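Local coordinates for protein glycine oxidase (Bacillus cereus ATCC 14579, PDB 7CYX) that probably oxidises glycine with molecular oxygen and water to glyoxylate, hydrogen peroxide and ammonium, using bound FAD, in a step toward thiamine diphosphate, at residues 65-70 / 116-121. Numbering follows the deposited sequence.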
loop_
_atom_site.group_PDB
_atom_site.type_symbol
_atom_site.label_atom_id
_atom_site.label_comp_id
_atom_site.label_asym_id
_atom_site.label_seq_id
_atom_site.Cartn_x
_atom_site.Cartn_y
_atom_site.Cartn_z
ATOM N N LEU A 65 -24.983 14.837 -1.639
ATOM C CA LEU A 65 -24.341 13.790 -2.440
ATOM C C LEU A 65 -23.052 13.347 -1.728
ATOM O O LEU A 65 -22.782 12.176 -1.614
ATOM C CB LEU A 65 -24.070 14.339 -3.849
ATOM C CG LEU A 65 -24.432 13.437 -5.034
ATOM C CD1 LEU A 65 -25.703 12.632 -4.787
ATOM C CD2 LEU A 65 -24.587 14.262 -6.306
ATOM N N ALA A 66 -22.272 14.318 -1.244
ATOM C CA ALA A 66 -21.045 14.096 -0.476
ATOM C C ALA A 66 -21.323 13.250 0.773
ATOM O O ALA A 66 -20.587 12.290 1.056
ATOM C CB ALA A 66 -20.446 15.426 -0.083
ATOM N N ARG A 67 -22.349 13.645 1.535
ATOM C CA ARG A 67 -22.767 12.942 2.757
ATOM C C ARG A 67 -23.060 11.465 2.443
ATOM O O ARG A 67 -22.663 10.585 3.194
ATOM C CB ARG A 67 -23.991 13.629 3.376
ATOM C CG ARG A 67 -24.454 13.033 4.700
ATOM C CD ARG A 67 -25.557 13.854 5.357
ATOM N NE ARG A 67 -25.052 14.871 6.279
ATOM C CZ ARG A 67 -25.677 16.006 6.583
ATOM N NH1 ARG A 67 -25.209 16.778 7.552
ATOM N NH2 ARG A 67 -26.756 16.373 5.913
ATOM N N GLU A 68 -23.749 11.220 1.323
ATOM C CA GLU A 68 -24.153 9.875 0.890
ATOM C C GLU A 68 -22.912 9.064 0.471
ATOM O O GLU A 68 -22.817 7.876 0.799
ATOM C CB GLU A 68 -25.195 10.001 -0.223
ATOM C CG GLU A 68 -25.884 8.701 -0.588
ATOM C CD GLU A 68 -26.941 8.806 -1.682
ATOM O OE1 GLU A 68 -27.362 9.942 -2.005
ATOM O OE2 GLU A 68 -27.344 7.746 -2.216
ATOM N N SER A 69 -21.960 9.729 -0.212
ATOM C CA SER A 69 -20.695 9.150 -0.678
ATOM C C SER A 69 -19.794 8.804 0.508
ATOM O O SER A 69 -19.211 7.720 0.555
ATOM C CB SER A 69 -19.972 10.080 -1.622
ATOM O OG SER A 69 -19.141 9.348 -2.515
ATOM N N ARG A 70 -19.669 9.760 1.431
ATOM C CA ARG A 70 -18.896 9.642 2.667
ATOM C C ARG A 70 -19.211 8.328 3.396
ATOM O O ARG A 70 -18.322 7.635 3.860
ATOM C CB ARG A 70 -19.217 10.836 3.574
ATOM C CG ARG A 70 -18.482 10.838 4.906
ATOM C CD ARG A 70 -16.975 10.961 4.744
ATOM N NE ARG A 70 -16.259 10.679 5.980
ATOM C CZ ARG A 70 -16.002 9.460 6.448
ATOM N NH1 ARG A 70 -15.256 9.320 7.532
ATOM N NH2 ARG A 70 -16.486 8.392 5.835
ATOM N N GLN A 116 -23.791 22.584 12.109
ATOM C CA GLN A 116 -24.390 21.899 13.255
ATOM C C GLN A 116 -25.899 21.654 13.065
ATOM O O GLN A 116 -26.422 20.626 13.510
ATOM C CB GLN A 116 -24.156 22.724 14.521
ATOM C CG GLN A 116 -23.886 21.871 15.747
ATOM C CD GLN A 116 -22.658 22.358 16.473
ATOM O OE1 GLN A 116 -21.680 21.622 16.610
ATOM N NE2 GLN A 116 -22.698 23.612 16.913
ATOM N N LYS A 117 -26.591 22.599 12.416
ATOM C CA LYS A 117 -28.030 22.524 12.205
ATOM C C LYS A 117 -28.394 21.389 11.235
ATOM O O LYS A 117 -29.568 21.050 11.140
ATOM C CB LYS A 117 -28.561 23.863 11.684
ATOM C CG LYS A 117 -28.528 25.004 12.691
ATOM C CD LYS A 117 -28.519 26.379 12.057
ATOM C CE LYS A 117 -28.837 27.484 13.042
ATOM N NZ LYS A 117 -30.273 27.480 13.417
ATOM N N THR A 118 -27.403 20.806 10.539
ATOM C CA THR A 118 -27.626 19.733 9.543
ATOM C C THR A 118 -27.471 18.331 10.170
ATOM O O THR A 118 -27.732 17.340 9.491
ATOM C CB THR A 118 -26.698 19.877 8.322
ATOM O OG1 THR A 118 -25.387 19.408 8.656
ATOM C CG2 THR A 118 -26.616 21.295 7.794
ATOM N N GLY A 119 -27.038 18.243 11.438
ATOM C CA GLY A 119 -26.954 16.958 12.188
ATOM C C GLY A 119 -25.527 16.444 12.360
ATOM O O GLY A 119 -25.319 15.458 13.075
ATOM N N GLU A 120 -24.561 17.118 11.710
ATOM C CA GLU A 120 -23.122 16.780 11.715
ATOM C C GLU A 120 -22.498 17.220 13.051
ATOM O O GLU A 120 -22.545 18.412 13.403
ATOM C CB GLU A 120 -22.444 17.461 10.518
ATOM C CG GLU A 120 -20.953 17.168 10.355
ATOM C CD GLU A 120 -20.091 18.389 10.045
ATOM O OE1 GLU A 120 -20.187 19.383 10.802
ATOM O OE2 GLU A 120 -19.328 18.356 9.052
ATOM N N ASP A 121 -21.919 16.254 13.771
ATOM C CA ASP A 121 -21.282 16.510 15.089
ATOM C C ASP A 121 -19.918 17.173 14.878
ATOM O O ASP A 121 -19.205 16.785 13.957
ATOM C CB ASP A 121 -21.186 15.232 15.921
ATOM C CG ASP A 121 -22.452 14.876 16.684
ATOM O OD1 ASP A 121 -23.429 15.630 16.601
ATOM O OD2 ASP A 121 -22.446 13.841 17.359
#
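Arg67, on the helix 61-70, meets Thr118 and Glu120 in the loop between helix 102-116 and strand 123-126, and is the only residue of 65-70 to touch 116-121. Before it, Leu65 packs on Ile343 and Ala66 on the FAD-binding Leu339. The backbones stay well apart: even the nearest CA pair, Arg67 and Glu120, is separated by 9.8 Å, so the side chain does the bridging. Its CG stands anti to the backbone N (chi1 -176°) and chi2 is extended as well, which carries the chain outward before a bend at chi3 turns the guanidinium to the loop edge-on. NH1 of Arg67 donates a hydrogen bond to OG1 of Thr118 at 2.9 Å; the N-H...O angle of 142° is clearly bent, although OG1 lies only 9° out of the guanidinium plane. The carbonyl O of Thr118 also comes within 3.2 Å of Arg67 NH1. Glu120 brings CB to 4.1 Å from Arg67 NH1, but its carboxylate leads away. Further along, Ser69 OG bonds to Leu339 O, so the helix backs onto the flavin site, while the Arg67 side chain stays about 14 Å from the FAD. On the loop, a type I turn spans Gln116 to Gly119, whose positive phi ends the helical run; a CB there would press on the carbonyl O of Thr118, which calls for glycine. Thr118 OG1 donates to Gln115 O while accepting from Arg67, and Arg67 NH2 forms a salt bridge with Glu64. The chemistry implies a surface tie in which Glu64 probably balances the arginine's charge and the loop supplies a neutral acceptor.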